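PDB 4IRT: uncharacterized protein from Bacteroides ovatus, which is of unknown function but, as a BNR-repeat protein of beta-propeller type, may be a neuraminidase. Local coordinates for residues 44-49 with 108-113; 138-143 with 151-156; 276-281 with 296-301; 323-328 with 341-346. One frame throughout, in Å; residues are numbered along the deposited sequence. Where two conformers were deposited one is given.

Contact 1 (44-49 with 108-113); sequences GYLVLG and LELGDK. With EDO (1,2-ethanediol), chain J.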
loop_
_atom_site.group_PDB
_atom_site.type_symbol
_atom_site.label_atom_id
_atom_site.label_comp_id
_atom_site.label_asym_id
_atom_site.label_seq_id
_atom_site.Cartn_x
_atom_site.Cartn_y
_atom_site.Cartn_z
ATOM N N GLY A 44 17.389 -14.052 -2.517
ATOM C CA GLY A 44 17.389 -12.618 -2.445
ATOM C C GLY A 44 17.293 -11.886 -3.765
ATOM O O GLY A 44 17.381 -10.654 -3.782
ATOM N N TYR A 45 17.102 -12.621 -4.859
ATOM C CA TYR A 45 16.990 -12.006 -6.164
ATOM C C TYR A 45 15.577 -11.497 -6.415
ATOM O O TYR A 45 14.585 -12.147 -6.088
ATOM C CB TYR A 45 17.412 -12.957 -7.291
ATOM C CG TYR A 45 18.904 -13.148 -7.410
ATOM C CD1 TYR A 45 19.574 -14.026 -6.571
ATOM C CD2 TYR A 45 19.648 -12.452 -8.350
ATOM C CE1 TYR A 45 20.950 -14.218 -6.669
ATOM C CE2 TYR A 45 21.021 -12.625 -8.447
ATOM C CZ TYR A 45 21.660 -13.511 -7.603
ATOM O OH TYR A 45 23.021 -13.693 -7.674
ATOM N N LEU A 46 15.502 -10.333 -7.050
ATOM C CA LEU A 46 14.253 -9.776 -7.506
ATOM C C LEU A 46 13.828 -10.588 -8.702
ATOM O O LEU A 46 14.579 -10.670 -9.682
ATOM C CB LEU A 46 14.482 -8.319 -7.941
ATOM C CG LEU A 46 13.435 -7.663 -8.827
ATOM C CD1 LEU A 46 12.110 -7.600 -8.104
ATOM C CD2 LEU A 46 13.872 -6.268 -9.210
ATOM N N VAL A 47 12.641 -11.174 -8.615
ATOM C CA VAL A 47 12.028 -11.909 -9.690
ATOM C C VAL A 47 10.847 -11.079 -10.206
ATOM O O VAL A 47 10.068 -10.530 -9.412
ATOM C CB VAL A 47 11.505 -13.264 -9.167
ATOM C CG1 VAL A 47 10.724 -14.008 -10.234
ATOM C CG2 VAL A 47 12.668 -14.105 -8.663
ATOM N N LEU A 48 10.702 -11.000 -11.532
ATOM C CA LEU A 48 9.509 -10.420 -12.167
ATOM C C LEU A 48 8.805 -11.519 -12.959
ATOM O O LEU A 48 9.460 -12.375 -13.563
ATOM C CB LEU A 48 9.892 -9.270 -13.099
ATOM C CG LEU A 48 10.638 -8.079 -12.518
ATOM C CD1 LEU A 48 10.854 -7.040 -13.587
ATOM C CD2 LEU A 48 9.894 -7.459 -11.341
ATOM N N GLY A 49 7.478 -11.519 -12.923
ATOM C CA GLY A 49 6.696 -12.481 -13.645
ATOM C C GLY A 49 5.480 -11.878 -14.308
ATOM O O GLY A 49 5.032 -10.808 -13.945
ATOM N N LEU A 108 10.136 -8.487 -19.066
ATOM C CA LEU A 108 10.532 -8.762 -17.691
ATOM C C LEU A 108 12.003 -8.446 -17.472
ATOM O O LEU A 108 12.451 -8.422 -16.342
ATOM C CB LEU A 108 10.273 -10.233 -17.343
ATOM C CG LEU A 108 8.854 -10.742 -17.444
ATOM C CD1 LEU A 108 8.828 -12.208 -17.062
ATOM C CD2 LEU A 108 7.897 -9.948 -16.554
ATOM N N GLU A 109 12.740 -8.179 -18.549
ATOM C CA GLU A 109 14.132 -7.807 -18.453
ATOM C C GLU A 109 14.253 -6.316 -18.176
ATOM O O GLU A 109 13.578 -5.487 -18.801
ATOM C CB GLU A 109 14.869 -8.115 -19.748
ATOM C CG GLU A 109 14.863 -9.569 -20.166
ATOM C CD GLU A 109 15.779 -9.754 -21.354
ATOM O OE1 GLU A 109 17.011 -9.493 -21.233
ATOM O OE2 GLU A 109 15.257 -10.096 -22.424
ATOM N N LEU A 110 15.139 -6.002 -17.234
ATOM C CA LEU A 110 15.375 -4.669 -16.756
ATOM C C LEU A 110 16.724 -4.144 -17.244
ATOM O O LEU A 110 17.662 -4.895 -17.416
ATOM C CB LEU A 110 15.407 -4.700 -15.230
ATOM C CG LEU A 110 14.127 -5.150 -14.522
ATOM C CD1 LEU A 110 14.343 -5.247 -13.017
ATOM C CD2 LEU A 110 13.042 -4.137 -14.862
ATOM N N GLY A 111 16.811 -2.848 -17.466
ATOM C CA GLY A 111 18.097 -2.189 -17.673
ATOM C C GLY A 111 18.823 -1.893 -16.364
ATOM O O GLY A 111 18.500 -2.438 -15.301
ATOM N N ASP A 112 19.792 -0.990 -16.449
ATOM C CA ASP A 112 20.557 -0.572 -15.292
ATOM C C ASP A 112 19.698 0.298 -14.366
ATOM O O ASP A 112 18.697 0.904 -14.784
ATOM C CB ASP A 112 21.793 0.238 -15.712
ATOM C CG ASP A 112 22.740 -0.523 -16.626
ATOM O OD1 ASP A 112 22.691 -1.754 -16.733
ATOM O OD2 ASP A 112 23.582 0.145 -17.228
ATOM N N LYS A 113 20.126 0.366 -13.108
ATOM C CA LYS A 113 19.584 1.332 -12.145
ATOM C C LYS A 113 19.781 2.751 -12.679
ATOM O O LYS A 113 20.843 3.059 -13.243
ATOM C CB LYS A 113 20.265 1.149 -10.781
ATOM C CG LYS A 113 19.887 -0.146 -10.065
ATOM C CD LYS A 113 20.581 -0.309 -8.732
ATOM C CE LYS A 113 20.133 -1.608 -8.049
ATOM N NZ LYS A 113 20.870 -1.881 -6.766
HETATM C C1 EDO J . 19.249 1.258 -18.704
HETATM O O1 EDO J . 20.221 0.231 -18.954
HETATM C C2 EDO J . 19.932 2.586 -18.477
HETATM O O2 EDO J . 20.091 3.219 -19.740
#
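Leu-48 on strand 45-52 meets Leu-108 and Leu-110 of the loop 108-113 through leucine side chains, without hydrogen bonds between the segments. CB of Leu-48 lies 4.0 Å from CD2 of Leu-108. Its CG stands anti to the carbonyl carbon (chi1 -59°), and from there CD1 extends to the loop. This one methyl does most of the touching. It lies 3.5 Å from the carbonyl O of Leu-108 and 3.9 Å from CD2 of Leu-110, and the side chains of Leu-48 and Leu-110 meet tip to tip. The carbonyl O of Leu-108 is buried here and has no polar partner in the model. Leu-108 sends both methyls back to the strand: CD1 is 3.6 Å from Leu-48 O, and CD2 is 3.8 Å from the carbonyl C of Gly-49. An alanine at Leu-108 would probably open a gap beside Leu-48 CB and Gly-49, because both methyls would be gone. Farther along the strand, Leu-46 CD2 touches Leu-110 CD1 at 4.0 Å, the two side chains crossing at about a right angle. The leucines are part of the packing between successive propeller sheets. Leu-108 and Leu-110 also touch strands 59-63 and 86-90, while Leu-46 and Leu-48 reach strand 76-80.

Contact 2 (138-143 with 151-156); sequences LFVYRS and LVMNRY. With EDO (1,2-ethanediol), chain K.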
loop_
_atom_site.group_PDB
_atom_site.type_symbol
_atom_site.label_atom_id
_atom_site.label_comp_id
_atom_site.label_asym_id
_atom_site.label_seq_id
_atom_site.Cartn_x
_atom_site.Cartn_y
_atom_site.Cartn_z
ATOM N N LEU A 138 2.894 8.340 -11.075
ATOM C CA LEU A 138 3.309 9.039 -9.861
ATOM C C LEU A 138 4.235 8.139 -9.065
ATOM O O LEU A 138 4.019 6.931 -9.009
ATOM C CB LEU A 138 2.088 9.348 -9.006
ATOM C CG LEU A 138 2.229 10.523 -8.059
ATOM C CD1 LEU A 138 2.181 11.848 -8.809
ATOM C CD2 LEU A 138 1.133 10.465 -7.003
ATOM N N PHE A 139 5.253 8.730 -8.448
ATOM C CA PHE A 139 6.118 8.011 -7.529
ATOM C C PHE A 139 6.191 8.807 -6.253
ATOM O O PHE A 139 6.379 10.009 -6.272
ATOM C CB PHE A 139 7.506 7.840 -8.087
ATOM C CG PHE A 139 8.441 6.987 -7.233
ATOM C CD1 PHE A 139 8.255 5.613 -7.116
ATOM C CD2 PHE A 139 9.546 7.557 -6.634
ATOM C CE1 PHE A 139 9.160 4.826 -6.404
ATOM C CE2 PHE A 139 10.447 6.791 -5.921
ATOM C CZ PHE A 139 10.264 5.431 -5.807
ATOM N N VAL A 140 6.045 8.107 -5.149
ATOM C CA VAL A 140 6.133 8.714 -3.841
ATOM C C VAL A 140 7.109 7.910 -2.995
ATOM O O VAL A 140 7.147 6.675 -3.084
ATOM C CB VAL A 140 4.784 8.808 -3.114
ATOM C CG1 VAL A 140 4.988 9.424 -1.742
ATOM C CG2 VAL A 140 3.802 9.632 -3.913
ATOM N N TYR A 141 7.897 8.614 -2.187
ATOM C CA TYR A 141 8.791 7.945 -1.251
ATOM C C TYR A 141 9.058 8.848 -0.059
ATOM O O TYR A 141 8.740 10.041 -0.105
ATOM C CB TYR A 141 10.099 7.532 -1.951
ATOM C CG TYR A 141 11.002 8.663 -2.444
ATOM C CD1 TYR A 141 10.722 9.316 -3.630
ATOM C CD2 TYR A 141 12.121 9.074 -1.726
ATOM C CE1 TYR A 141 11.529 10.332 -4.099
ATOM C CE2 TYR A 141 12.944 10.086 -2.197
ATOM C CZ TYR A 141 12.640 10.719 -3.392
ATOM O OH TYR A 141 13.440 11.742 -3.895
ATOM N N ARG A 142 9.630 8.242 0.982
ATOM C CA ARG A 142 10.084 8.978 2.160
ATOM C C ARG A 142 11.585 9.212 2.039
ATOM O O ARG A 142 12.386 8.278 1.877
ATOM C CB ARG A 142 9.807 8.252 3.488
ATOM C CG ARG A 142 10.202 9.096 4.704
ATOM C CD ARG A 142 10.122 8.383 6.050
ATOM N NE ARG A 142 11.231 7.470 6.301
ATOM C CZ ARG A 142 11.250 6.582 7.299
ATOM N NH1 ARG A 142 10.227 6.523 8.144
ATOM N NH2 ARG A 142 12.280 5.772 7.465
ATOM N N SER A 143 11.962 10.475 2.100
ATOM C CA SER A 143 13.358 10.851 2.062
ATOM C C SER A 143 13.855 11.185 3.460
ATOM O O SER A 143 13.232 11.987 4.170
ATOM C CB SER A 143 13.552 12.091 1.185
ATOM O OG SER A 143 14.930 12.436 1.167
ATOM N N LEU A 151 7.850 13.491 2.716
ATOM C CA LEU A 151 7.189 12.924 1.540
ATOM C C LEU A 151 7.661 13.620 0.270
ATOM O O LEU A 151 7.503 14.833 0.123
ATOM C CB LEU A 151 5.666 13.083 1.662
ATOM C CG LEU A 151 4.794 12.396 0.600
ATOM C CD1 LEU A 151 3.374 12.243 1.146
ATOM C CD2 LEU A 151 4.780 13.166 -0.723
ATOM N N VAL A 152 8.228 12.847 -0.665
ATOM C CA VAL A 152 8.635 13.386 -1.951
ATOM C C VAL A 152 7.815 12.716 -3.049
ATOM O O VAL A 152 7.625 11.504 -3.031
ATOM C CB VAL A 152 10.129 13.142 -2.194
ATOM C CG1 VAL A 152 10.572 13.635 -3.554
ATOM C CG2 VAL A 152 10.937 13.797 -1.080
HETATM N N MSE A 153 7.361 13.533 -3.993
HETATM C CA MSE A 153 6.442 13.126 -5.032
HETATM C C MSE A 153 6.926 13.596 -6.380
HETATM O O MSE A 153 7.194 14.792 -6.617
HETATM C CB MSE A 153 5.047 13.657 -4.684
HETATM C CG MSE A 153 4.018 13.452 -5.787
HETATM SE SE MSE A 153 2.261 14.204 -5.322
HETATM C CE MSE A 153 1.782 13.071 -3.804
ATOM N N ASN A 154 7.048 12.631 -7.276
ATOM C CA ASN A 154 7.475 12.852 -8.641
ATOM C C ASN A 154 6.433 12.365 -9.628
ATOM O O ASN A 154 5.580 11.547 -9.291
ATOM C CB ASN A 154 8.734 12.045 -8.923
ATOM C CG ASN A 154 9.920 12.459 -8.083
ATOM O OD1 ASN A 154 10.040 13.598 -7.643
ATOM N ND2 ASN A 154 10.835 11.507 -7.874
ATOM N N ARG A 155 6.555 12.835 -10.866
ATOM C CA ARG A 155 5.702 12.417 -11.959
ATOM C C ARG A 155 6.526 11.986 -13.157
ATOM O O ARG A 155 7.511 12.638 -13.511
ATOM C CB ARG A 155 4.741 13.532 -12.388
ATOM C CG ARG A 155 3.827 13.154 -13.561
ATOM C CD ARG A 155 2.791 14.243 -13.786
ATOM N NE ARG A 155 2.001 14.093 -15.016
ATOM C CZ ARG A 155 1.105 14.995 -15.429
ATOM N NH1 ARG A 155 0.876 16.112 -14.726
ATOM N NH2 ARG A 155 0.452 14.812 -16.563
ATOM N N TYR A 156 6.102 10.899 -13.793
ATOM C CA TYR A 156 6.741 10.391 -15.007
ATOM C C TYR A 156 5.900 10.760 -16.203
ATOM O O TYR A 156 4.756 10.324 -16.321
ATOM C CB TYR A 156 6.874 8.880 -14.961
ATOM C CG TYR A 156 7.572 8.289 -16.168
ATOM C CD1 TYR A 156 8.947 8.443 -16.339
ATOM C CD2 TYR A 156 6.870 7.569 -17.123
ATOM C CE1 TYR A 156 9.611 7.891 -17.430
ATOM C CE2 TYR A 156 7.528 7.004 -18.226
ATOM C CZ TYR A 156 8.889 7.175 -18.363
ATOM O OH TYR A 156 9.550 6.635 -19.430
HETATM C C1 EDO K . 6.216 14.763 7.341
HETATM O O1 EDO K . 7.582 14.887 7.731
HETATM C C2 EDO K . 6.119 14.074 5.970
HETATM O O2 EDO K . 6.646 14.891 4.918
HETATM O O HOH W 1 13.359 12.060 -6.670
#
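Phe-139 and Asn-154 form a hydrogen-bonded antiparallel pair, with Asn-154 N to Phe-139 O at 2.9 Å and Phe-139 N to Asn-154 O at 3.0 Å. Tyr-141 and Val-152 repeat the pattern, with Val-152 N to Tyr-141 O almost straight (177°). These four bonds set the register of the hairpin formed by strands 137-143 and 151-157, in the middle of a four-stranded sheet.

On the face of Phe-139 and Val-152, a water donates to Tyr-141 OH and accepts from Asn-154 ND2, bridging the two. The same hydroxyl is also bonded to Asp-120 O, and Asn-154 OD1 to Arg-165. CG of Tyr-141 sits between the backbone N and the carbonyl carbon (chi1 66°), which starts the ring out over the neighbouring strand. Val-152 CB then lies over one ring face, 3.9 Å from the centroid, in a CH-pi contact. Its CG1 is 3.5 Å from both CE1 and OH of Tyr-141.

The other face has an apolar middle, flanked by Arg-142 and by Arg-155, which is salt-bridged to Asp-136. Leu-138 CD1 meets selenomethionine Met-153 CG at 3.9 Å, and Val-140 CG1 meets Leu-151 CG at 3.8 Å. Trp-181 and Leu-183 of strand 178-185 pack on this side. One face thus packs on the next sheet mainly through apolar side chains, with arginines at its margins, while the other mixes rings with buried polar groups that have partners.

Contact 3 (276-281 with 296-301); sequences DVPQYR and TDRQTP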
loop_
_atom_site.group_PDB
_atom_site.type_symbol
_atom_site.label_atom_id
_atom_site.label_comp_id
_atom_site.label_asym_id
_atom_site.label_seq_id
_atom_site.Cartn_x
_atom_site.Cartn_y
_atom_site.Cartn_z
ATOM N N ASP A 276 -8.599 -2.745 25.994
ATOM C CA ASP A 276 -7.165 -2.860 25.590
ATOM C C ASP A 276 -7.023 -3.620 24.252
ATOM O O ASP A 276 -5.925 -4.089 23.891
ATOM C CB ASP A 276 -6.333 -3.548 26.679
ATOM C CG ASP A 276 -6.934 -4.862 27.139
ATOM O OD1 ASP A 276 -8.018 -5.241 26.631
ATOM O OD2 ASP A 276 -6.326 -5.514 28.016
ATOM N N VAL A 277 -8.125 -3.754 23.514
ATOM C CA VAL A 277 -8.136 -4.576 22.292
ATOM C C VAL A 277 -8.266 -3.750 21.001
ATOM O O VAL A 277 -9.318 -3.190 20.713
ATOM C CB VAL A 277 -9.316 -5.554 22.313
ATOM C CG1 VAL A 277 -9.334 -6.409 21.054
ATOM C CG2 VAL A 277 -9.301 -6.413 23.578
ATOM N N PRO A 278 -7.210 -3.722 20.175
ATOM C CA PRO A 278 -7.305 -2.991 18.914
ATOM C C PRO A 278 -8.351 -3.621 18.017
ATOM O O PRO A 278 -8.512 -4.845 18.034
ATOM C CB PRO A 278 -5.890 -3.146 18.321
ATOM C CG PRO A 278 -5.020 -3.413 19.514
ATOM C CD PRO A 278 -5.862 -4.275 20.393
ATOM N N GLN A 279 -9.053 -2.796 17.231
ATOM C CA GLN A 279 -10.122 -3.265 16.368
ATOM C C GLN A 279 -9.943 -2.642 15.013
ATOM O O GLN A 279 -9.583 -1.462 14.922
ATOM C CB GLN A 279 -11.499 -2.810 16.902
ATOM C CG GLN A 279 -11.819 -3.238 18.322
ATOM C CD GLN A 279 -12.189 -4.712 18.460
ATOM O OE1 GLN A 279 -12.301 -5.450 17.471
ATOM N NE2 GLN A 279 -12.369 -5.146 19.690
ATOM N N TYR A 280 -10.242 -3.417 13.980
ATOM C CA TYR A 280 -10.246 -2.935 12.619
ATOM C C TYR A 280 -11.348 -1.890 12.375
ATOM O O TYR A 280 -12.452 -1.969 12.935
ATOM C CB TYR A 280 -10.402 -4.089 11.651
ATOM C CG TYR A 280 -9.185 -4.942 11.427
ATOM C CD1 TYR A 280 -8.095 -4.458 10.691
ATOM C CD2 TYR A 280 -9.114 -6.268 11.920
ATOM C CE1 TYR A 280 -6.998 -5.244 10.428
ATOM C CE2 TYR A 280 -7.976 -7.061 11.673
ATOM C CZ TYR A 280 -6.951 -6.547 10.926
ATOM O OH TYR A 280 -5.823 -7.275 10.594
ATOM N N ARG A 281 -11.010 -0.884 11.572
ATOM C CA ARG A 281 -11.845 0.262 11.303
ATOM C C ARG A 281 -11.856 0.612 9.837
ATOM O O ARG A 281 -10.881 0.385 9.137
ATOM C CB ARG A 281 -11.262 1.491 12.014
ATOM C CG ARG A 281 -10.925 1.237 13.463
ATOM C CD ARG A 281 -12.149 1.166 14.362
ATOM N NE ARG A 281 -11.759 0.849 15.745
ATOM C CZ ARG A 281 -12.460 1.157 16.838
ATOM N NH1 ARG A 281 -13.625 1.758 16.712
ATOM N NH2 ARG A 281 -12.007 0.836 18.053
ATOM N N THR A 296 -14.700 -5.679 13.123
ATOM C CA THR A 296 -14.908 -6.965 13.842
ATOM C C THR A 296 -15.020 -6.713 15.341
ATOM O O THR A 296 -14.934 -5.579 15.772
ATOM C CB THR A 296 -13.868 -8.066 13.485
ATOM O OG1 THR A 296 -12.596 -7.730 14.002
ATOM C CG2 THR A 296 -13.743 -8.280 11.969
ATOM N N ASP A 297 -15.300 -7.751 16.113
ATOM C CA ASP A 297 -15.390 -7.631 17.556
ATOM C C ASP A 297 -14.330 -8.544 18.150
ATOM O O ASP A 297 -14.625 -9.606 18.696
ATOM C CB ASP A 297 -16.797 -7.994 18.077
ATOM C CG ASP A 297 -16.943 -7.756 19.592
ATOM O OD1 ASP A 297 -16.244 -6.875 20.165
ATOM O OD2 ASP A 297 -17.765 -8.457 20.232
ATOM N N ARG A 298 -13.080 -8.145 17.986
ATOM C CA ARG A 298 -11.952 -8.911 18.511
ATOM C C ARG A 298 -11.992 -8.944 20.039
ATOM O O ARG A 298 -12.405 -7.986 20.664
ATOM C CB ARG A 298 -10.627 -8.278 18.063
ATOM C CG ARG A 298 -10.454 -8.081 16.572
ATOM C CD ARG A 298 -9.069 -7.556 16.216
ATOM N NE ARG A 298 -8.086 -8.618 16.434
ATOM C CZ ARG A 298 -7.254 -8.729 17.473
ATOM N NH1 ARG A 298 -7.156 -7.788 18.409
ATOM N NH2 ARG A 298 -6.467 -9.797 17.553
ATOM N N GLN A 299 -11.493 -10.039 20.609
ATOM C CA GLN A 299 -11.431 -10.291 22.046
ATOM C C GLN A 299 -10.021 -10.241 22.643
ATOM O O GLN A 299 -9.872 -10.125 23.862
ATOM C CB GLN A 299 -11.937 -11.727 22.302
ATOM C CG GLN A 299 -13.373 -11.962 21.882
ATOM C CD GLN A 299 -14.281 -10.965 22.566
ATOM O OE1 GLN A 299 -14.456 -11.027 23.782
ATOM N NE2 GLN A 299 -14.810 -10.001 21.805
ATOM N N THR A 300 -9.012 -10.410 21.805
ATOM C CA THR A 300 -7.645 -10.648 22.252
ATOM C C THR A 300 -6.820 -9.357 22.188
ATOM O O THR A 300 -6.617 -8.800 21.110
ATOM C CB THR A 300 -6.974 -11.721 21.381
ATOM O OG1 THR A 300 -7.876 -12.825 21.265
ATOM C CG2 THR A 300 -5.645 -12.195 21.974
ATOM N N PRO A 301 -6.381 -8.871 23.356
ATOM C CA PRO A 301 -5.623 -7.636 23.443
ATOM C C PRO A 301 -4.223 -7.754 22.904
ATOM O O PRO A 301 -3.654 -8.845 22.880
ATOM C CB PRO A 301 -5.562 -7.342 24.944
ATOM C CG PRO A 301 -5.743 -8.670 25.608
ATOM C CD PRO A 301 -6.686 -9.420 24.697
#
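Gln-279 OE1 accepts the backbone N-H of Arg-298 at 2.9 Å, in the amide plane and on a lone pair. Its NE2 donates to Arg-298 O at 3.0 Å. The side-chain amide thus grips both backbone polar atoms of one residue, holding the loop 296-301 against strand 278-285 of a propeller sheet. CG of Gln-279 lies anti to the carbonyl carbon, and a bend at chi2 (-75°) turns CD toward the loop.

Arg-298 runs past Gln-279 in the opposite direction. Its NH1 donates to Pro-278 O at 3.3 Å, a long bond with the acceptor near the guanidinium plane. NH1 also donates to Thr-300 O within the loop. NE forms a salt bridge with Asp-332. Tyr-280 bonds through OH to Ala-315 O.

At the outer end, Asp-276 and Pro-301 lie side by side. Val-277 fits alongside, with CG1 3.5 Å from Arg-298 O and CG2 4.1 Å from Pro-301 CB.

Contact 4 (323-328 with 341-346); sequences GGEVFY and MAHATD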
loop_
_atom_site.group_PDB
_atom_site.type_symbol
_atom_site.label_atom_id
_atom_site.label_comp_id
_atom_site.label_asym_id
_atom_site.label_seq_id
_atom_site.Cartn_x
_atom_site.Cartn_y
_atom_site.Cartn_z
ATOM N N GLY A 323 -19.453 1.193 -4.964
ATOM C CA GLY A 323 -20.692 1.920 -4.630
ATOM C C GLY A 323 -21.227 1.714 -3.218
ATOM O O GLY A 323 -22.404 1.401 -3.022
ATOM N N GLY A 324 -20.362 1.895 -2.225
ATOM C CA GLY A 324 -20.749 1.699 -0.836
ATOM C C GLY A 324 -20.509 0.281 -0.316
ATOM O O GLY A 324 -20.429 0.073 0.886
ATOM N N GLU A 325 -20.388 -0.689 -1.218
ATOM C CA GLU A 325 -20.124 -2.065 -0.837
ATOM C C GLU A 325 -18.608 -2.211 -0.620
ATOM O O GLU A 325 -17.817 -1.760 -1.420
ATOM C CB GLU A 325 -20.636 -3.006 -1.898
ATOM C CG GLU A 325 -20.333 -4.454 -1.636
ATOM C CD GLU A 325 -20.988 -5.367 -2.649
ATOM O OE1 GLU A 325 -21.265 -4.943 -3.796
ATOM O OE2 GLU A 325 -21.203 -6.526 -2.302
ATOM N N VAL A 326 -18.230 -2.827 0.487
ATOM C CA VAL A 326 -16.834 -2.897 0.884
ATOM C C VAL A 326 -16.385 -4.334 1.101
ATOM O O VAL A 326 -17.046 -5.106 1.788
ATOM C CB VAL A 326 -16.593 -2.096 2.190
ATOM C CG1 VAL A 326 -15.156 -2.254 2.653
ATOM C CG2 VAL A 326 -16.924 -0.630 1.990
ATOM N N PHE A 327 -15.223 -4.651 0.530
ATOM C CA PHE A 327 -14.503 -5.877 0.798
ATOM C C PHE A 327 -13.202 -5.501 1.508
ATOM O O PHE A 327 -12.357 -4.804 0.936
ATOM C CB PHE A 327 -14.209 -6.579 -0.522
ATOM C CG PHE A 327 -15.440 -6.849 -1.316
ATOM C CD1 PHE A 327 -15.970 -5.878 -2.150
ATOM C CD2 PHE A 327 -16.104 -8.063 -1.199
ATOM C CE1 PHE A 327 -17.124 -6.110 -2.887
ATOM C CE2 PHE A 327 -17.272 -8.290 -1.925
ATOM C CZ PHE A 327 -17.783 -7.305 -2.755
ATOM N N TYR A 328 -13.045 -6.025 2.718
ATOM C CA TYR A 328 -12.007 -5.610 3.665
ATOM C C TYR A 328 -11.138 -6.818 4.000
ATOM O O TYR A 328 -11.590 -7.787 4.619
ATOM C CB TYR A 328 -12.711 -5.072 4.898
ATOM C CG TYR A 328 -11.885 -4.288 5.901
ATOM C CD1 TYR A 328 -11.002 -4.933 6.758
ATOM C CD2 TYR A 328 -12.053 -2.900 6.043
ATOM C CE1 TYR A 328 -10.278 -4.238 7.683
ATOM C CE2 TYR A 328 -11.324 -2.192 6.973
ATOM C CZ TYR A 328 -10.433 -2.868 7.778
ATOM O OH TYR A 328 -9.744 -2.158 8.735
HETATM N N MSE A 341 -11.534 -12.043 5.103
HETATM C CA MSE A 341 -12.269 -10.960 4.464
HETATM C C MSE A 341 -13.491 -10.611 5.263
HETATM O O MSE A 341 -14.212 -11.493 5.729
HETATM C CB MSE A 341 -12.690 -11.290 3.029
HETATM C CG MSE A 341 -13.496 -10.179 2.351
HETATM SE SE MSE A 341 -13.609 -10.657 0.424
HETATM C CE MSE A 341 -15.166 -11.719 0.780
ATOM N N ALA A 342 -13.743 -9.313 5.404
ATOM C CA ALA A 342 -14.997 -8.817 5.931
ATOM C C ALA A 342 -15.730 -8.040 4.838
ATOM O O ALA A 342 -15.111 -7.304 4.065
ATOM C CB ALA A 342 -14.760 -7.950 7.162
ATOM N N HIS A 343 -17.037 -8.255 4.754
ATOM C CA HIS A 343 -17.855 -7.732 3.692
ATOM C C HIS A 343 -19.041 -6.969 4.262
ATOM O O HIS A 343 -19.695 -7.452 5.197
ATOM C CB HIS A 343 -18.402 -8.868 2.829
ATOM C CG HIS A 343 -19.318 -8.389 1.760
ATOM N ND1 HIS A 343 -20.661 -8.677 1.746
ATOM C CD2 HIS A 343 -19.096 -7.589 0.692
ATOM C CE1 HIS A 343 -21.228 -8.097 0.701
ATOM N NE2 HIS A 343 -20.296 -7.432 0.045
ATOM N N ALA A 344 -19.299 -5.776 3.730
ATOM C CA ALA A 344 -20.514 -4.993 4.069
ATOM C C ALA A 344 -21.199 -4.640 2.763
ATOM O O ALA A 344 -20.576 -4.063 1.877
ATOM C CB ALA A 344 -20.138 -3.702 4.797
ATOM N N THR A 345 -22.474 -4.969 2.631
ATOM C CA THR A 345 -23.219 -4.554 1.449
ATOM C C THR A 345 -23.305 -3.020 1.348
ATOM O O THR A 345 -23.232 -2.441 0.252
ATOM C CB THR A 345 -24.620 -5.169 1.490
ATOM O OG1 THR A 345 -24.471 -6.584 1.415
ATOM C CG2 THR A 345 -25.466 -4.712 0.316
ATOM N N ASP A 346 -23.488 -2.411 2.509
ATOM C CA ASP A 346 -23.583 -0.965 2.673
ATOM C C ASP A 346 -22.736 -0.599 3.878
ATOM O O ASP A 346 -23.019 -1.000 5.020
ATOM C CB ASP A 346 -25.036 -0.501 2.917
ATOM C CG ASP A 346 -25.164 1.021 2.922
ATOM O OD1 ASP A 346 -24.703 1.674 1.960
ATOM O OD2 ASP A 346 -25.691 1.546 3.895
HETATM O O HOH W 2 -23.732 -0.075 -0.970
HETATM O O HOH W 3 -24.188 2.984 -1.019
#
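His-343 touches Glu-325 and Phe-327, on one face of the hairpin of strands 325-330 and 340-344. Its NE2 donates to Glu-325 OE2 at 2.7 Å. The carboxylate oxygen lies close to the ring plane and uses its anti lone pair, although the carboxylate and ring planes are 55° apart. Glu-325 CG is anti to the backbone N (chi1 176°), with the chain extended beyond. Such a carboxylate would probably favour a protonated imidazole.

The side chains of Phe-327 and His-343 lie side by side, pointing the same way; their rings meet obliquely, planes 35° apart. His-343 CD2 sits over one face of Phe-327, 3.3 Å from Phe-327 CE2. At the edge of the phenyl ring, the selenium of selenomethionine Met-341 is 3.9 Å from Phe-327 CD2, a Met-aromatic contact. An alanine at His-343 would probably cost Glu-325 this hydrogen-bond donor and uncover the Phe-327 face touched by His-343 CD2.

The other face carries Val-326, Tyr-328, Ala-342 and Ala-344, with Tyr-328 CB 4.2 Å from Ala-342 CB. Backbone bonds join Val-326 to Ala-344 and Tyr-328 to Ala-342, two in each pair. This antiparallel hairpin is the central pair in a four-stranded sheet, as in a propeller blade.

The four contacts follow one another along the chain and sample different parts of the beta propeller. Contacts 1 and 2 are neighbours with centres about 21 Å apart, but their nearest atoms are still about 12 Å apart. Contacts 3 and 4 lie on the opposite side of the chain's centre; the centres of contacts 1 and 3 are about 40 Å apart. Contacts 3 and 4 do touch. Tyr-328 OH of contact 4 is 2.8 Å from Arg-281 O of contact 3, a probable hydrogen bond between successive sheets, and Tyr-280 CD1 packs 3.4 Å from the same hydroxyl. The ethanediols at contacts 1 and 2 probably come from the crystallisation liquor and mark no established active site.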